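Side-chain contacts in endoglucanase (Clostridium thermocellum, PDB 2C4X), which probably hydrolyses cellulose as a multidomain enzyme, this piece being its C-terminal PKD domain and family 44 carbohydrate-binding module, which recognises beta-glucan chains: residues A[25-30]-A[89-94]; A[113-118]-A[138-143]; A[168-173]-A[181-186]; A[235-238]-A[242-245]. The protein carries 1 engineered substitution. All coordinates share one frame; numbering follows the deposited sequence.

Contact 1: A[25-30]-A[89-94]; sequences ENVVFN and ATIKVT
Val27 and Ile91 face each other across the beta-sandwich of the PKD domain, their CA atoms 9.8 Å apart, on strands that run in roughly opposite directions. Strand 27-30 is the middle member of a three-stranded antiparallel sheet, with 15-17 and 60-63 beside it, while strand 84-93 is the outermost strand of the four-stranded sheet that packs against it. The separation is that of two stacked layers, so the segments meet through side chains alone.

Three buried residues carry the contact. Ile91 supplies the long arm: with CG1 anti to the backbone N (chi1 -170°) and the next torsion also extended, the chain carries CD1 toward the other sheet. There it meets Val27 tip to tip. The two valine methyls straddle the approach, CG1 at 3.7 Å from Ile91 CD1 and CG2 at 4.0 Å. Phe29 brings its ring in from beside this pair. Within its own strand, the phenylalanine ring carries Val27 CG1 over one face, offset toward the rim, so valine and ring form one patch for the isoleucine to land on.

Phe16 of strand 15-17 touches both Val27 and Ile91, and Val73 of strand 69-79 touches both Phe29 and Ile91, which places the cluster in the hydrophobic core, away from the domain's calcium site. Only 105 Å² is buried between the segments, and nearly everything converges on one methyl: Phe29 CZ lies 4.1 Å from Ile91 CD1, at an oblique angle to the ring.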
loop_
_atom_site.group_PDB
_atom_site.type_symbol
_atom_site.label_atom_id
_atom_site.label_comp_id
_atom_site.label_asym_id
_atom_site.label_seq_id
_atom_site.Cartn_x
_atom_site.Cartn_y
_atom_site.Cartn_z
ATOM N N GLU A 25 -1.848 -0.539 18.733
ATOM C CA GLU A 25 -2.636 0.662 18.971
ATOM C C GLU A 25 -4.056 0.233 19.337
ATOM O O GLU A 25 -4.607 -0.689 18.726
ATOM C CB GLU A 25 -2.664 1.528 17.711
ATOM C CG GLU A 25 -3.568 2.744 17.809
ATOM C CD GLU A 25 -3.497 3.644 16.596
ATOM O OE1 GLU A 25 -3.163 3.161 15.493
ATOM O OE2 GLU A 25 -3.785 4.849 16.753
ATOM N N ASN A 26 -4.644 0.888 20.336
ATOM C CA ASN A 26 -6.030 0.607 20.690
ATOM C C ASN A 26 -7.011 1.007 19.602
ATOM O O ASN A 26 -6.950 2.126 19.071
ATOM C CB ASN A 26 -6.423 1.288 21.992
ATOM C CG ASN A 26 -5.967 0.520 23.196
ATOM O OD1 ASN A 26 -6.724 -0.263 23.773
ATOM N ND2 ASN A 26 -4.730 0.706 23.562
ATOM N N VAL A 27 -7.888 0.057 19.276
ATOM C CA VAL A 27 -9.023 0.250 18.387
ATOM C C VAL A 27 -10.271 0.187 19.265
ATOM O O VAL A 27 -10.437 -0.743 20.050
ATOM C CB VAL A 27 -9.109 -0.868 17.315
ATOM C CG1 VAL A 27 -10.313 -0.647 16.388
ATOM C CG2 VAL A 27 -7.827 -0.927 16.489
ATOM N N VAL A 28 -11.140 1.182 19.160
ATOM C CA VAL A 28 -12.400 1.116 19.876
ATOM C C VAL A 28 -13.480 0.655 18.913
ATOM O O VAL A 28 -13.762 1.331 17.929
ATOM C CB VAL A 28 -12.787 2.463 20.533
ATOM C CG1 VAL A 28 -14.174 2.359 21.182
ATOM C CG2 VAL A 28 -11.740 2.878 21.559
ATOM N N PHE A 29 -14.068 -0.505 19.191
ATOM C CA PHE A 29 -15.201 -0.993 18.415
ATOM C C PHE A 29 -16.473 -0.535 19.099
ATOM O O PHE A 29 -16.628 -0.686 20.313
ATOM C CB PHE A 29 -15.167 -2.527 18.295
ATOM C CG PHE A 29 -13.997 -3.042 17.498
ATOM C CD1 PHE A 29 -12.789 -3.350 18.126
ATOM C CD2 PHE A 29 -14.103 -3.213 16.120
ATOM C CE1 PHE A 29 -11.701 -3.845 17.387
ATOM C CE2 PHE A 29 -13.025 -3.684 15.365
ATOM C CZ PHE A 29 -11.820 -4.005 16.000
ATOM N N ASN A 30 -17.380 0.027 18.314
ATOM C CA ASN A 30 -18.570 0.651 18.863
ATOM C C ASN A 30 -19.827 0.077 18.215
ATOM O O ASN A 30 -20.159 0.407 17.082
ATOM C CB ASN A 30 -18.476 2.172 18.674
ATOM C CG ASN A 30 -19.576 2.923 19.386
ATOM O OD1 ASN A 30 -20.696 2.436 19.515
ATOM N ND2 ASN A 30 -19.262 4.127 19.851
ATOM N N ALA A 89 -17.225 -6.879 9.560
ATOM C CA ALA A 89 -16.503 -5.863 8.806
ATOM C C ALA A 89 -15.015 -6.183 8.858
ATOM O O ALA A 89 -14.570 -6.985 9.689
ATOM C CB ALA A 89 -16.788 -4.456 9.356
ATOM N N THR A 90 -14.255 -5.549 7.973
ATOM C CA THR A 90 -12.832 -5.804 7.843
ATOM C C THR A 90 -12.025 -4.640 8.424
ATOM O O THR A 90 -12.383 -3.476 8.240
ATOM C CB THR A 90 -12.469 -6.039 6.341
ATOM O OG1 THR A 90 -12.868 -7.361 5.961
ATOM C CG2 THR A 90 -10.987 -5.901 6.101
ATOM N N ILE A 91 -10.944 -4.962 9.127
ATOM C CA ILE A 91 -10.009 -3.949 9.603
ATOM C C ILE A 91 -8.587 -4.288 9.138
ATOM O O ILE A 91 -8.128 -5.436 9.272
ATOM C CB ILE A 91 -10.090 -3.783 11.168
ATOM C CG1 ILE A 91 -9.301 -2.550 11.649
ATOM C CG2 ILE A 91 -9.644 -5.070 11.908
ATOM C CD1 ILE A 91 -9.551 -2.221 13.132
ATOM N N LYS A 92 -7.902 -3.288 8.587
ATOM C CA LYS A 92 -6.511 -3.442 8.192
ATOM C C LYS A 92 -5.577 -2.800 9.215
ATOM O O LYS A 92 -5.746 -1.641 9.599
ATOM C CB LYS A 92 -6.266 -2.881 6.782
ATOM C CG LYS A 92 -4.840 -3.104 6.292
ATOM C CD LYS A 92 -4.594 -2.540 4.892
ATOM C CE LYS A 92 -3.100 -2.300 4.688
ATOM N NZ LYS A 92 -2.775 -1.974 3.273
ATOM N N VAL A 93 -4.596 -3.575 9.660
ATOM C CA VAL A 93 -3.626 -3.122 10.647
ATOM C C VAL A 93 -2.256 -3.112 9.969
ATOM O O VAL A 93 -1.854 -4.099 9.338
ATOM C CB VAL A 93 -3.610 -4.047 11.897
ATOM C CG1 VAL A 93 -2.602 -3.555 12.962
ATOM C CG2 VAL A 93 -5.031 -4.184 12.513
ATOM N N THR A 94 -1.551 -1.989 10.094
ATOM C CA THR A 94 -0.227 -1.846 9.503
ATOM C C THR A 94 0.812 -1.807 10.621
ATOM O O THR A 94 0.477 -1.559 11.790
ATOM C CB THR A 94 -0.109 -0.586 8.597
ATOM O OG1 THR A 94 -0.274 0.594 9.388
ATOM C CG2 THR A 94 -1.165 -0.598 7.487
#

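Contact 2: A[113-118]-A[138-143]; sequences FTTSGT and LKWTVT
A single water ties Trp140 to Ser116: Trp140 NE1 donates to it over 3.0 Å, and the water in turn donates to Ser116 O, also over 3.0 Å. The water sits in the plane of the indole, at its edge, so the N-H is used head-on. The bridge spans the two sheets of the carbohydrate-binding module's beta-sandwich, strand 114-117 lying at one border and strand 137-145 in the facing sheet.

The rest is apolar. Thr115 puts its methyl toward the indole: CG2 is 3.9 Å from Trp140 NE1, oblique to the ring. A chi1 of 57° puts Thr115 OG1 between the backbone N and the carbonyl carbon, leaving CG2 to face the indole, and OG1 bonds Gly122 O. On the indole's own strand, Val142 CG2 lies 3.4 Å above one face, toward the rim. At the other end Leu138 CD1 comes 4.1 Å from Phe113 CB, the two side chains crossing at about a right angle. Phe113 also makes an edge-to-face pair with Phe103.

The layers thus cohere by dispersion, and the buried indole N-H is satisfied without any direct polar bond between the segments.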
loop_
_atom_site.group_PDB
_atom_site.type_symbol
_atom_site.label_atom_id
_atom_site.label_comp_id
_atom_site.label_asym_id
_atom_site.label_seq_id
_atom_site.Cartn_x
_atom_site.Cartn_y
_atom_site.Cartn_z
ATOM N N PHE A 113 19.018 -1.384 -7.314
ATOM C CA PHE A 113 18.584 -0.268 -8.157
ATOM C C PHE A 113 19.739 0.570 -8.724
ATOM O O PHE A 113 20.730 0.845 -8.032
ATOM C CB PHE A 113 17.571 0.612 -7.426
ATOM C CG PHE A 113 16.169 0.049 -7.431
ATOM C CD1 PHE A 113 15.783 -0.916 -6.496
ATOM C CD2 PHE A 113 15.239 0.475 -8.381
ATOM C CE1 PHE A 113 14.487 -1.442 -6.503
ATOM C CE2 PHE A 113 13.948 -0.048 -8.405
ATOM C CZ PHE A 113 13.571 -1.009 -7.454
ATOM N N THR A 114 19.607 0.950 -9.994
ATOM C CA THR A 114 20.616 1.772 -10.679
ATOM C C THR A 114 19.923 2.927 -11.392
ATOM O O THR A 114 18.699 2.981 -11.441
ATOM C CB THR A 114 21.429 0.951 -11.721
ATOM O OG1 THR A 114 20.549 0.412 -12.710
ATOM C CG2 THR A 114 22.184 -0.203 -11.063
ATOM N N THR A 115 20.698 3.848 -11.956
ATOM C CA THR A 115 20.110 4.950 -12.710
ATOM C C THR A 115 20.621 4.997 -14.151
ATOM O O THR A 115 21.705 4.503 -14.461
ATOM C CB THR A 115 20.370 6.303 -12.029
ATOM O OG1 THR A 115 21.776 6.486 -11.866
ATOM C CG2 THR A 115 19.685 6.376 -10.657
ATOM N N SER A 116 19.811 5.579 -15.029
ATOM C CA SER A 116 20.244 5.917 -16.369
ATOM C C SER A 116 19.407 7.084 -16.873
ATOM O O SER A 116 18.406 7.458 -16.252
ATOM C CB SER A 116 20.133 4.710 -17.315
ATOM O OG SER A 116 18.885 4.065 -17.206
ATOM N N GLY A 117 19.816 7.669 -17.988
ATOM C CA GLY A 117 19.050 8.764 -18.546
ATOM C C GLY A 117 19.678 9.319 -19.783
ATOM O O GLY A 117 20.842 9.058 -20.071
ATOM N N THR A 118 18.890 10.097 -20.512
ATOM C CA THR A 118 19.328 10.743 -21.733
ATOM C C THR A 118 18.844 12.195 -21.665
ATOM O O THR A 118 17.678 12.450 -21.354
ATOM C CB THR A 118 18.823 9.976 -22.993
ATOM O OG1 THR A 118 19.310 10.607 -24.181
ATOM C CG2 THR A 118 17.300 9.892 -23.044
ATOM N N LEU A 138 14.767 5.402 -0.838
ATOM C CA LEU A 138 15.705 5.905 -1.846
ATOM C C LEU A 138 15.520 7.396 -2.066
ATOM O O LEU A 138 14.403 7.924 -1.960
ATOM C CB LEU A 138 15.560 5.156 -3.178
ATOM C CG LEU A 138 15.938 3.672 -3.209
ATOM C CD1 LEU A 138 15.845 3.106 -4.629
ATOM C CD2 LEU A 138 17.333 3.433 -2.612
ATOM N N LYS A 139 16.630 8.067 -2.356
ATOM C CA LYS A 139 16.631 9.472 -2.704
ATOM C C LYS A 139 17.249 9.574 -4.089
ATOM O O LYS A 139 18.424 9.254 -4.282
ATOM C CB LYS A 139 17.431 10.274 -1.676
ATOM C CG LYS A 139 17.545 11.757 -1.960
ATOM C CD LYS A 139 18.449 12.423 -0.928
ATOM C CE LYS A 139 18.782 13.843 -1.326
ATOM N NZ LYS A 139 19.554 14.562 -0.265
ATOM N N TRP A 140 16.441 10.008 -5.046
ATOM C CA TRP A 140 16.811 9.989 -6.455
ATOM C C TRP A 140 16.878 11.418 -6.969
ATOM O O TRP A 140 15.854 12.090 -7.098
ATOM C CB TRP A 140 15.790 9.147 -7.233
ATOM C CG TRP A 140 15.946 9.067 -8.748
ATOM C CD1 TRP A 140 17.108 9.117 -9.478
ATOM C CD2 TRP A 140 14.884 8.872 -9.698
ATOM N NE1 TRP A 140 16.824 8.985 -10.827
ATOM C CE2 TRP A 140 15.470 8.834 -10.987
ATOM C CE3 TRP A 140 13.491 8.729 -9.580
ATOM C CZ2 TRP A 140 14.704 8.663 -12.159
ATOM C CZ3 TRP A 140 12.727 8.555 -10.747
ATOM C CH2 TRP A 140 13.339 8.522 -12.018
ATOM N N THR A 141 18.093 11.883 -7.238
ATOM C CA THR A 141 18.303 13.259 -7.688
ATOM C C THR A 141 18.628 13.290 -9.175
ATOM O O THR A 141 19.595 12.677 -9.621
ATOM C CB THR A 141 19.412 13.973 -6.868
ATOM O OG1 THR A 141 19.127 13.852 -5.466
ATOM C CG2 THR A 141 19.503 15.456 -7.237
ATOM N N VAL A 142 17.798 14.010 -9.928
ATOM C CA VAL A 142 17.928 14.104 -11.380
ATOM C C VAL A 142 18.312 15.519 -11.803
ATOM O O VAL A 142 17.690 16.500 -11.379
ATOM C CB VAL A 142 16.611 13.696 -12.097
ATOM C CG1 VAL A 142 16.758 13.807 -13.628
ATOM C CG2 VAL A 142 16.182 12.291 -11.688
ATOM N N THR A 143 19.346 15.605 -12.635
ATOM C CA THR A 143 19.748 16.853 -13.267
ATOM C C THR A 143 19.453 16.728 -14.760
ATOM O O THR A 143 20.132 15.984 -15.481
ATOM C CB THR A 143 21.242 17.145 -13.027
ATOM O OG1 THR A 143 21.532 16.994 -11.633
ATOM C CG2 THR A 143 21.610 18.565 -13.471
HETATM O O HOH W 1 18.215 8.403 -13.381
#

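Contact 3: A[168-173]-A[181-186]; sequences FRIWIP and IQPYIM
The CH-pi contact comes first: Pro183 sets its CB over the centre of the Phe168 ring, 3.6 Å from the centroid and only 10° off the normal. All six ring carbons therefore lie at similar distances from that one atom. The proline leaves strand 178-187 and the phenylalanine leaves strand 165-172, in the two facing sheets of the beta-sandwich of the carbohydrate-binding module. The segments run nearly antiparallel, at 153°, with axes 9.4 Å apart, and the layers come closer here than at the isoleucine end: Phe168 and Pro183 have CA atoms 7.3 Å apart, against 9.1 Å for Ile172 and Ile181.

Aliphatic packing makes up the rest. Ile181, extended with CG1 anti to the backbone N (chi1 -171°), brings CD1 against both Ile170 and Ile172, 3.9 Å from Ile170 CG2 and 4.0 Å from Ile172 CG1. The reverse reach is made by Ile172, whose CD1 meets Ile181 CG2 tip to tip at 3.9 Å. Ile170 joins this cluster to the proline, its CD1 lying 4.0 Å from Pro183 CG.

Polar interactions belong to the outward sides of the strands. Arg169 forms a salt bridge with Glu214, Gln182 bonds Ser199 and Gln234, and Tyr184 OH bonds Gln230. Aromatic packing is added there by Tyr184 stacking on Trp197.

The five touching residues have no polar side-chain group; the segments bury 251 Å² between them in all. Cohesion rests on dispersion and on the CH-pi contact of Pro183 CB over the Phe168 face, with the rigid pyrrolidine leaving little side-chain freedom to lose on packing.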
loop_
_atom_site.group_PDB
_atom_site.type_symbol
_atom_site.label_atom_id
_atom_site.label_comp_id
_atom_site.label_asym_id
_atom_site.label_seq_id
_atom_site.Cartn_x
_atom_site.Cartn_y
_atom_site.Cartn_z
ATOM N N PHE A 168 3.826 1.155 -5.745
ATOM C CA PHE A 168 4.980 2.042 -5.585
ATOM C C PHE A 168 4.567 3.226 -4.718
ATOM O O PHE A 168 3.429 3.691 -4.807
ATOM C CB PHE A 168 5.441 2.589 -6.942
ATOM C CG PHE A 168 5.954 1.545 -7.902
ATOM C CD1 PHE A 168 5.077 0.666 -8.553
ATOM C CD2 PHE A 168 7.316 1.474 -8.193
ATOM C CE1 PHE A 168 5.553 -0.290 -9.462
ATOM C CE2 PHE A 168 7.810 0.525 -9.101
ATOM C CZ PHE A 168 6.925 -0.358 -9.743
ATOM N N ARG A 169 5.483 3.708 -3.882
ATOM C CA ARG A 169 5.300 4.988 -3.194
ATOM C C ARG A 169 6.384 5.973 -3.627
ATOM O O ARG A 169 7.578 5.706 -3.482
ATOM C CB ARG A 169 5.279 4.818 -1.667
ATOM C CG ARG A 169 3.977 4.247 -1.141
ATOM C CD ARG A 169 3.962 2.724 -1.133
ATOM N NE ARG A 169 2.738 2.218 -0.504
ATOM C CZ ARG A 169 2.596 1.000 0.020
ATOM N NH1 ARG A 169 3.606 0.137 0.009
ATOM N NH2 ARG A 169 1.442 0.646 0.572
ATOM N N ILE A 170 5.954 7.109 -4.168
ATOM C CA ILE A 170 6.865 8.064 -4.788
ATOM C C ILE A 170 6.558 9.467 -4.282
ATOM O O ILE A 170 5.443 9.959 -4.444
ATOM C CB ILE A 170 6.763 8.018 -6.354
ATOM C CG1 ILE A 170 6.825 6.574 -6.868
ATOM C CG2 ILE A 170 7.859 8.865 -7.015
ATOM C CD1 ILE A 170 6.401 6.402 -8.340
ATOM N N TRP A 171 7.548 10.094 -3.660
ATOM C CA TRP A 171 7.438 11.475 -3.206
ATOM C C TRP A 171 7.899 12.380 -4.340
ATOM O O TRP A 171 9.068 12.372 -4.718
ATOM C CB TRP A 171 8.301 11.693 -1.957
ATOM C CG TRP A 171 7.949 12.917 -1.145
ATOM C CD1 TRP A 171 7.111 12.967 -0.067
ATOM C CD2 TRP A 171 8.436 14.256 -1.335
ATOM N NE1 TRP A 171 7.038 14.250 0.423
ATOM C CE2 TRP A 171 7.840 15.062 -0.335
ATOM C CE3 TRP A 171 9.312 14.853 -2.253
ATOM C CZ2 TRP A 171 8.095 16.439 -0.226
ATOM C CZ3 TRP A 171 9.564 16.222 -2.146
ATOM C CH2 TRP A 171 8.958 16.998 -1.136
ATOM N N ILE A 172 6.972 13.158 -4.886
ATOM C CA ILE A 172 7.264 14.007 -6.041
ATOM C C ILE A 172 7.253 15.485 -5.633
ATOM O O ILE A 172 6.264 15.954 -5.069
ATOM C CB ILE A 172 6.258 13.727 -7.184
ATOM C CG1 ILE A 172 6.336 12.248 -7.599
ATOM C CG2 ILE A 172 6.499 14.653 -8.382
ATOM C CD1 ILE A 172 5.066 11.692 -8.210
ATOM N N PRO A 173 8.357 16.219 -5.909
ATOM C CA PRO A 173 8.449 17.625 -5.519
ATOM C C PRO A 173 7.764 18.564 -6.515
ATOM O O PRO A 173 7.582 18.212 -7.687
ATOM C CB PRO A 173 9.955 17.881 -5.515
ATOM C CG PRO A 173 10.468 16.991 -6.624
ATOM C CD PRO A 173 9.576 15.764 -6.611
ATOM N N ILE A 181 5.576 11.162 -14.957
ATOM C CA ILE A 181 6.309 10.160 -14.212
ATOM C C ILE A 181 5.556 8.840 -14.381
ATOM O O ILE A 181 4.328 8.832 -14.507
ATOM C CB ILE A 181 6.458 10.585 -12.722
ATOM C CG1 ILE A 181 7.410 9.655 -11.971
ATOM C CG2 ILE A 181 5.087 10.707 -12.029
ATOM C CD1 ILE A 181 7.968 10.262 -10.695
ATOM N N GLN A 182 6.281 7.726 -14.427
ATOM C CA GLN A 182 5.621 6.433 -14.583
ATOM C C GLN A 182 6.404 5.240 -14.044
ATOM O O GLN A 182 7.497 4.940 -14.539
ATOM C CB GLN A 182 5.187 6.188 -16.040
ATOM C CG GLN A 182 6.295 6.120 -17.081
ATOM C CD GLN A 182 5.743 6.023 -18.491
ATOM O OE1 GLN A 182 4.618 5.560 -18.698
ATOM N NE2 GLN A 182 6.532 6.461 -19.476
ATOM N N PRO A 183 5.824 4.537 -13.048
ATOM C CA PRO A 183 6.349 3.223 -12.694
ATOM C C PRO A 183 6.145 2.315 -13.901
ATOM O O PRO A 183 5.141 2.459 -14.612
ATOM C CB PRO A 183 5.435 2.760 -11.559
ATOM C CG PRO A 183 4.734 3.989 -11.089
ATOM C CD PRO A 183 4.632 4.892 -12.253
ATOM N N TYR A 184 7.090 1.414 -14.136
ATOM C CA TYR A 184 6.984 0.502 -15.249
ATOM C C TYR A 184 7.559 -0.854 -14.923
ATOM O O TYR A 184 8.378 -1.011 -14.009
ATOM C CB TYR A 184 7.673 1.068 -16.501
ATOM C CG TYR A 184 9.186 1.129 -16.406
ATOM C CD1 TYR A 184 9.984 0.040 -16.799
ATOM C CD2 TYR A 184 9.822 2.289 -15.963
ATOM C CE1 TYR A 184 11.372 0.100 -16.728
ATOM C CE2 TYR A 184 11.205 2.362 -15.885
ATOM C CZ TYR A 184 11.975 1.271 -16.262
ATOM O OH TYR A 184 13.347 1.378 -16.186
ATOM N N ILE A 185 7.098 -1.837 -15.677
ATOM C CA ILE A 185 7.747 -3.137 -15.725
ATOM C C ILE A 185 7.868 -3.554 -17.184
ATOM O O ILE A 185 6.900 -3.490 -17.962
ATOM C CB ILE A 185 7.051 -4.210 -14.855
ATOM C CG1 ILE A 185 7.944 -5.461 -14.772
ATOM C CG2 ILE A 185 5.646 -4.537 -15.388
ATOM C CD1 ILE A 185 7.713 -6.317 -13.582
HETATM N N MSE A 186 9.080 -3.944 -17.554
HETATM C CA MSE A 186 9.424 -4.204 -18.927
HETATM C C MSE A 186 10.030 -5.603 -19.075
HETATM O O MSE A 186 11.250 -5.762 -18.977
HETATM C CB MSE A 186 10.391 -3.116 -19.419
HETATM C CG MSE A 186 10.795 -3.242 -20.872
HETATM SE SE MSE A 186 11.787 -1.679 -21.541
HETATM C CE MSE A 186 13.115 -1.583 -20.144
#

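Contact 4: A[235-238]-A[242-245]; sequences VQTI and EFTI
Val235 and Ile245 make the tightest pair of the contact, Val235 CG2 lying 3.7 Å from Ile245 CD1 as the two side chains slide past each other in opposite directions. Beside them, the Phe243 ring extends this close-packed part. Its chi1 of 58° places CG between the backbone N and the carbonyl carbon, and the ring points its far end at strand 235-238. Thr237 CG2 touches that end at the edge, near the ring plane, 3.8 Å from Phe243 CZ. Val235 CG1 reaches the same carbon obliquely, at 4.0 Å. The edge also receives Ile245 CD1 from its own strand, in plane, so two methyls lie there and a third approaches obliquely.

The loose side is different. Val235 and Ile245 have CA atoms 9.8 Å apart, but Thr237 and Glu242 stand 10.3 Å apart, and Glu242 touches nothing across. Exposed Ile238 and Glu242 mark this open end, while Gln236 is turned to the outer face of its sheet. Buried Thr237 is the last contact before that end, its methyl on the ring and OG1 bonded to Gly146 O.

The segment axes run at 160°, almost antiparallel, and are 10.9 Å apart. Just three residues join the segments, yet they lie in opposite sheets of the binding module's beta-sandwich, so the chain arches from one layer to the other. Strand 229-238 lies between 148-155 and 178-187, and strand 241-251 between 137-145 and 165-172; Trp140 and Ile181 from these neighbours pack against Val235, while Val142 and Ile178 pack against Phe243.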
loop_
_atom_site.group_PDB
_atom_site.type_symbol
_atom_site.label_atom_id
_atom_site.label_comp_id
_atom_site.label_asym_id
_atom_site.label_seq_id
_atom_site.Cartn_x
_atom_site.Cartn_y
_atom_site.Cartn_z
ATOM N N VAL A 235 10.967 9.139 -15.494
ATOM C CA VAL A 235 10.529 10.534 -15.509
ATOM C C VAL A 235 10.824 11.159 -16.875
ATOM O O VAL A 235 11.906 10.971 -17.421
ATOM C CB VAL A 235 11.213 11.356 -14.386
ATOM C CG1 VAL A 235 10.851 12.806 -14.491
ATOM C CG2 VAL A 235 10.770 10.857 -13.046
ATOM N N GLN A 236 9.847 11.879 -17.426
ATOM C CA GLN A 236 10.061 12.665 -18.636
ATOM C C GLN A 236 10.353 14.107 -18.237
ATOM O O GLN A 236 9.555 14.744 -17.546
ATOM C CB GLN A 236 8.848 12.593 -19.578
ATOM C CG GLN A 236 9.060 13.275 -20.936
ATOM C CD GLN A 236 7.759 13.666 -21.631
ATOM O OE1 GLN A 236 6.719 13.030 -21.449
ATOM N NE2 GLN A 236 7.818 14.717 -22.441
ATOM N N THR A 237 11.503 14.614 -18.667
ATOM C CA THR A 237 11.904 15.978 -18.353
ATOM C C THR A 237 11.648 16.895 -19.551
ATOM O O THR A 237 11.754 16.464 -20.705
ATOM C CB THR A 237 13.378 16.057 -17.909
ATOM O OG1 THR A 237 14.231 15.628 -18.980
ATOM C CG2 THR A 237 13.617 15.168 -16.671
ATOM N N ILE A 238 11.294 18.146 -19.268
ATOM C CA ILE A 238 10.909 19.091 -20.317
ATOM C C ILE A 238 11.783 20.338 -20.389
ATOM O O ILE A 238 11.727 21.084 -21.370
ATOM C CB ILE A 238 9.416 19.490 -20.226
ATOM C CG1 ILE A 238 9.024 19.811 -18.778
ATOM C CG2 ILE A 238 8.550 18.376 -20.814
ATOM C CD1 ILE A 238 8.018 20.947 -18.646
ATOM N N GLU A 242 17.346 20.759 -11.620
ATOM C CA GLU A 242 17.651 19.668 -10.706
ATOM C C GLU A 242 16.488 19.466 -9.735
ATOM O O GLU A 242 15.941 20.436 -9.197
ATOM C CB GLU A 242 18.947 19.954 -9.945
ATOM C CG GLU A 242 19.486 18.770 -9.134
ATOM C CD GLU A 242 20.784 19.105 -8.395
ATOM O OE1 GLU A 242 21.092 20.307 -8.220
ATOM O OE2 GLU A 242 21.501 18.163 -7.987
ATOM N N PHE A 243 16.106 18.206 -9.537
ATOM C CA PHE A 243 14.996 17.847 -8.656
ATOM C C PHE A 243 15.232 16.499 -7.969
ATOM O O PHE A 243 15.985 15.653 -8.470
ATOM C CB PHE A 243 13.657 17.854 -9.419
ATOM C CG PHE A 243 13.616 16.923 -10.611
ATOM C CD1 PHE A 243 14.079 17.339 -11.860
ATOM C CD2 PHE A 243 13.099 15.639 -10.489
ATOM C CE1 PHE A 243 14.041 16.487 -12.962
ATOM C CE2 PHE A 243 13.060 14.779 -11.581
ATOM C CZ PHE A 243 13.527 15.208 -12.826
ATOM N N THR A 244 14.582 16.301 -6.824
ATOM C CA THR A 244 14.779 15.087 -6.043
ATOM C C THR A 244 13.474 14.358 -5.772
ATOM O O THR A 244 12.529 14.913 -5.203
ATOM C CB THR A 244 15.564 15.363 -4.727
ATOM O OG1 THR A 244 16.879 15.815 -5.061
ATOM C CG2 THR A 244 15.688 14.094 -3.891
ATOM N N ILE A 245 13.443 13.101 -6.204
ATOM C CA ILE A 245 12.304 12.218 -5.991
ATOM C C ILE A 245 12.683 11.193 -4.931
ATOM O O ILE A 245 13.824 10.742 -4.880
ATOM C CB ILE A 245 11.886 11.549 -7.325
ATOM C CG1 ILE A 245 11.143 12.565 -8.202
ATOM C CG2 ILE A 245 11.033 10.299 -7.091
ATOM C CD1 ILE A 245 11.211 12.270 -9.672
#

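How the contacts relate
Each contact joins two facing sheets through a buried core, but contact 1 belongs to the PKD domain and the other three to the carbohydrate-binding module, with centres 30 to 39 Å away. Contacts 2, 3 and 4 draw on the same pair of five-stranded sheets. Contact 4 is in the middle: probable backbone hydrogen bonds such as Trp140 N to Ile245 O tie it to contact 2, and Ile181 CD1 packs on Val235 CG2 to join it to contact 3. Contact 1 is a small aliphatic and aromatic cluster; contact 2, at a sheet border, admits a bridging water; contact 3 has a CH-pi contact and about twice the area; contact 4 ends near the exposed turn joining its strands.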